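PDB 1L6R: hypothetical protein TA0175 from Thermoplasma acidophilum, which catalyses the magnesium-dependent dephosphorylation of 2-phosphoglycolate to glycolate, and less efficiently hydrolyses inorganic pyrophosphate, as a homodimeric member of the HAD-like hydrolase superfamily. Local coordinates for residues F139-S144 with S178-P183; R111-G116 with R150-A155. The protein carries 1 engineered substitution. All blocks are in the same frame, centred on the assembly; numbering follows the deposited sequence.

Contact 1 of 2, residues F139-S144 with S178-P183. With CA (calcium ion), chain C.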
# COMPACT_ATOMS: atom_id res chain seq x y z
N PHE A 139 9.27 5.99 -10.68
CA PHE A 139 8.11 6.79 -11.08
C PHE A 139 8.56 8.23 -11.10
O PHE A 139 9.62 8.58 -10.58
CB PHE A 139 6.91 6.63 -10.14
CG PHE A 139 7.22 6.94 -8.70
CD1 PHE A 139 7.65 5.93 -7.85
CD2 PHE A 139 7.12 8.24 -8.21
CE1 PHE A 139 7.97 6.20 -6.52
CE2 PHE A 139 7.44 8.52 -6.87
CZ PHE A 139 7.86 7.50 -6.03
N TYR A 140 7.74 9.08 -11.71
CA TYR A 140 8.04 10.49 -11.81
C TYR A 140 7.22 11.31 -10.83
O TYR A 140 6.04 11.02 -10.59
CB TYR A 140 7.77 10.98 -13.25
CG TYR A 140 8.24 12.39 -13.52
CD1 TYR A 140 7.44 13.49 -13.20
CD2 TYR A 140 9.51 12.62 -14.04
CE1 TYR A 140 7.91 14.78 -13.38
CE2 TYR A 140 9.98 13.91 -14.23
CZ TYR A 140 9.18 14.98 -13.90
OH TYR A 140 9.64 16.26 -14.07
N SER A 141 7.85 12.33 -10.25
CA SER A 141 7.14 13.24 -9.36
C SER A 141 7.91 14.54 -9.27
O SER A 141 9.12 14.55 -9.06
CB SER A 141 6.97 12.66 -7.96
OG SER A 141 6.12 13.52 -7.20
N GLY A 142 7.21 15.66 -9.43
CA GLY A 142 7.86 16.94 -9.30
C GLY A 142 8.84 17.28 -10.40
O GLY A 142 8.46 17.50 -11.54
N TYR A 143 10.12 17.28 -10.04
CA TYR A 143 11.20 17.63 -10.96
C TYR A 143 11.91 16.48 -11.64
O TYR A 143 12.69 16.71 -12.57
CB TYR A 143 12.28 18.43 -10.23
CG TYR A 143 11.87 19.84 -9.95
CD1 TYR A 143 11.06 20.15 -8.86
CD2 TYR A 143 12.21 20.86 -10.83
CE1 TYR A 143 10.59 21.44 -8.66
CE2 TYR A 143 11.75 22.16 -10.64
CZ TYR A 143 10.94 22.43 -9.56
OH TYR A 143 10.46 23.71 -9.38
N SER A 144 11.67 15.26 -11.21
CA SER A 144 12.44 14.16 -11.77
C SER A 144 11.81 12.81 -11.54
O SER A 144 10.75 12.69 -10.93
CB SER A 144 13.82 14.13 -11.07
OG SER A 144 13.68 13.65 -9.72
N SER A 178 -2.54 12.25 -8.39
CA SER A 178 -2.26 11.29 -9.44
C SER A 178 -1.87 9.92 -8.93
O SER A 178 -1.95 9.64 -7.73
CB SER A 178 -1.14 11.84 -10.34
OG SER A 178 0.03 12.07 -9.57
N ASN A 179 -1.43 9.05 -9.84
CA ASN A 179 -1.07 7.69 -9.46
C ASN A 179 -0.02 7.57 -8.38
O ASN A 179 -0.11 6.68 -7.54
CB ASN A 179 -0.64 6.90 -10.70
CG ASN A 179 -0.20 5.49 -10.35
OD1 ASN A 179 1.00 5.23 -10.23
ND2 ASN A 179 -1.15 4.59 -10.17
N ASN A 180 0.97 8.46 -8.36
CA ASN A 180 1.99 8.37 -7.34
C ASN A 180 1.45 8.71 -5.94
O ASN A 180 2.19 8.67 -4.95
CB ASN A 180 3.25 9.21 -7.69
CG ASN A 180 2.95 10.69 -7.86
OD1 ASN A 180 2.01 11.20 -7.27
ND2 ASN A 180 3.78 11.39 -8.64
N ASP A 181 0.16 9.01 -5.85
CA ASP A 181 -0.49 9.28 -4.56
C ASP A 181 -1.44 8.16 -4.18
O ASP A 181 -1.96 8.14 -3.06
CB ASP A 181 -1.28 10.56 -4.60
CG ASP A 181 -0.46 11.70 -5.06
OD1 ASP A 181 0.58 11.96 -4.42
OD2 ASP A 181 -0.85 12.32 -6.07
N MET A 182 -1.70 7.24 -5.10
CA MET A 182 -2.63 6.16 -4.78
C MET A 182 -2.24 5.40 -3.51
O MET A 182 -3.11 4.94 -2.78
CB MET A 182 -2.79 5.21 -5.97
CG MET A 182 -3.91 4.18 -5.76
SD MET A 182 -5.55 4.86 -5.35
CE MET A 182 -6.17 5.28 -7.00
N PRO A 183 -0.93 5.26 -3.21
CA PRO A 183 -0.60 4.53 -1.98
C PRO A 183 -1.26 5.12 -0.74
O PRO A 183 -1.68 4.37 0.15
CB PRO A 183 0.92 4.61 -1.93
CG PRO A 183 1.29 4.52 -3.38
CD PRO A 183 0.28 5.47 -4.03
CA CA C . 1.11 13.37 -6.95
O HOH W 1 3.56 13.56 -5.92
O HOH W 2 2.54 14.23 -8.80
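Asn180 reaches across to Tyr140, near the end of strand 136-141, with one half of its amide and holds a calcium ion with the other. Asn180 ND2 donates to Tyr140 O at 3.0 Å; the bond is somewhat bent (147° at the hydrogen), yet the acceptor lies almost in the amide plane and offers a lone pair in its own carbonyl plane. ND2 also donates to water 2, a calcium ligand, while Asn180 OD1 binds the calcium ion at 2.4 Å, so the amide's rotation is fixed. The Phe139 ring crosses this side chain at about a right angle, its plane turned 67° from the amide, and Phe139 CD2 comes to 4.0 Å from Asn180 CB. Ser141 OG, swung anti to the backbone N (chi1 -172°), is hydrogen-bonded to the O of calcium-bound water 1 at 2.9 Å, an outer-shell role. Asp181 OD2 is a direct ligand and accepts from Ser178 N on its anti lone pair. With Asp11, the nucleophile, and Asp177, the calcium occupies the position of a catalytic-site magnesium. The contact thus brings the small antiparallel sheet, through strand 136-141, against the 3-10 turn before helix 182-185 and the C-terminal ends of core strands 7-11 and 172-175.

Contact 2 of 2, residues R111-G116 with R150-A155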
# COMPACT_ATOMS: atom_id res chain seq x y z
N ARG A 111 20.36 13.90 -1.26
CA ARG A 111 19.51 12.73 -0.99
C ARG A 111 20.22 11.77 -0.07
O ARG A 111 21.45 11.68 -0.07
CB ARG A 111 19.11 12.00 -2.28
CG ARG A 111 17.93 12.66 -2.98
CD ARG A 111 17.28 11.80 -4.06
NE ARG A 111 16.04 12.47 -4.45
CZ ARG A 111 15.96 13.53 -5.25
NH1 ARG A 111 17.06 14.05 -5.80
NH2 ARG A 111 14.80 14.15 -5.40
N GLU A 112 19.43 11.03 0.71
CA GLU A 112 19.99 10.08 1.66
C GLU A 112 19.27 8.75 1.68
O GLU A 112 19.80 7.76 2.19
CB GLU A 112 19.92 10.65 3.08
CG GLU A 112 20.65 11.97 3.26
CD GLU A 112 20.55 12.53 4.67
OE1 GLU A 112 20.64 11.74 5.64
OE2 GLU A 112 20.40 13.77 4.82
N ALA A 113 18.07 8.70 1.11
CA ALA A 113 17.24 7.50 1.19
C ALA A 113 16.72 6.93 -0.12
O ALA A 113 15.94 5.97 -0.11
CB ALA A 113 16.06 7.81 2.11
N SER A 114 17.15 7.52 -1.23
CA SER A 114 16.70 7.11 -2.56
C SER A 114 17.56 7.86 -3.55
O SER A 114 18.45 8.61 -3.15
CB SER A 114 15.24 7.52 -2.75
OG SER A 114 15.12 8.93 -2.74
N THR A 115 17.28 7.68 -4.84
CA THR A 115 18.06 8.35 -5.88
C THR A 115 17.16 8.94 -6.96
O THR A 115 16.31 8.25 -7.52
CB THR A 115 19.02 7.33 -6.53
OG1 THR A 115 19.81 6.72 -5.51
CG2 THR A 115 19.93 8.00 -7.54
N GLY A 116 17.35 10.23 -7.24
CA GLY A 116 16.58 10.86 -8.30
C GLY A 116 17.33 10.69 -9.61
O GLY A 116 18.54 10.44 -9.64
N ARG A 150 11.30 -0.53 -2.57
CA ARG A 150 9.90 -0.95 -2.54
C ARG A 150 9.30 -0.65 -1.16
O ARG A 150 9.88 -1.01 -0.14
CB ARG A 150 9.80 -2.46 -2.83
CG ARG A 150 8.40 -3.06 -2.64
CD ARG A 150 7.42 -2.68 -3.73
NE ARG A 150 7.81 -3.21 -5.04
CZ ARG A 150 6.98 -3.34 -6.07
NH1 ARG A 150 5.71 -2.99 -5.96
NH2 ARG A 150 7.44 -3.81 -7.22
N GLY A 151 8.16 0.03 -1.15
CA GLY A 151 7.50 0.36 0.11
C GLY A 151 7.85 1.73 0.68
O GLY A 151 7.29 2.15 1.69
N GLU A 152 8.77 2.43 0.03
CA GLU A 152 9.20 3.76 0.46
C GLU A 152 8.30 4.72 -0.29
O GLU A 152 8.65 5.25 -1.35
CB GLU A 152 10.68 3.93 0.09
CG GLU A 152 11.33 5.19 0.59
CD GLU A 152 12.82 5.24 0.25
OE1 GLU A 152 13.29 4.35 -0.49
OE2 GLU A 152 13.51 6.17 0.71
N ASP A 153 7.12 4.94 0.27
CA ASP A 153 6.11 5.76 -0.40
C ASP A 153 5.24 6.58 0.53
O ASP A 153 5.47 6.63 1.74
CB ASP A 153 5.21 4.85 -1.26
CG ASP A 153 4.52 3.76 -0.45
OD1 ASP A 153 4.32 3.92 0.77
OD2 ASP A 153 4.14 2.73 -1.05
N LYS A 154 4.23 7.21 -0.05
CA LYS A 154 3.35 8.06 0.74
C LYS A 154 2.54 7.30 1.79
O LYS A 154 2.17 7.88 2.80
CB LYS A 154 2.43 8.88 -0.18
CG LYS A 154 3.18 9.89 -1.07
CD LYS A 154 2.23 10.96 -1.63
CE LYS A 154 2.95 11.98 -2.52
NZ LYS A 154 3.30 11.44 -3.87
N ALA A 155 2.28 6.02 1.55
CA ALA A 155 1.54 5.22 2.53
C ALA A 155 2.43 5.03 3.76
O ALA A 155 1.96 5.11 4.89
CB ALA A 155 1.15 3.86 1.94
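Glu152 extends its carboxyl group to the backbone of Ala113; it is the one residue of 150-155 that touches 111-116, where it meets Ala113 and, more loosely, Ser114. From CB the chain runs straight out: CG is anti to the backbone N (chi1 -174°) and chi2 is 176°, which carries the acid group clear of its own backbone, where Glu152 is the centre of an inverse gamma turn. CB and CG serve as the spacer, and Glu152 CD arrives 3.2 Å from Ala113 O. At the tip the two oxygens have different surroundings. Glu152 OE2 lies 2.6 Å from Ala113 O, a separation that suggests the acid holds a proton and donates it to the carbonyl. Glu152 OE2 also lies 3.3 Å from the Ala113 methyl, CB, and 4.1 Å from Ser114 CB, so the oxygen sits against the loop that leads into strand 115-117. Glu152 OE1 is also close to Ala113 O, at 3.1 Å, but makes no hydrogen bond with it; its partner is Asn149 ND2. Ser114 turns its hydroxyl to Glu68, which also accepts from the backbone N of Ala113. The contact therefore ties the lead-in to edge strand 115-117 to the connection between strand 144-149 and helix 154-164. The two strands are antiparallel neighbours in the small three-stranded sheet, and Asp153 N-caps the helix through Phe156 N, directly after the glutamate.

Both contacts involve the small antiparallel sheet, contact 1 at the end of strand 136-141 and contact 2 where the chain enters strand 115-117 and leaves strand 144-149, with centres about 12 Å apart. Contact 1 is partly buried and is governed by the metal: amide, carboxylate and waters are organised round a calcium ion. Contact 2 is buried and metal-free, an acid group set against a backbone carbonyl. They meet through Lys154, which probably binds the substrate and whose Lys154 NZ forms a salt bridge with Asp181 OD1 (2.8 Å) and probably a hydrogen bond to Asn180 O. Pro183 also packs on Asp153 and Ala155, joining the starts of helices 182-185 and 154-164.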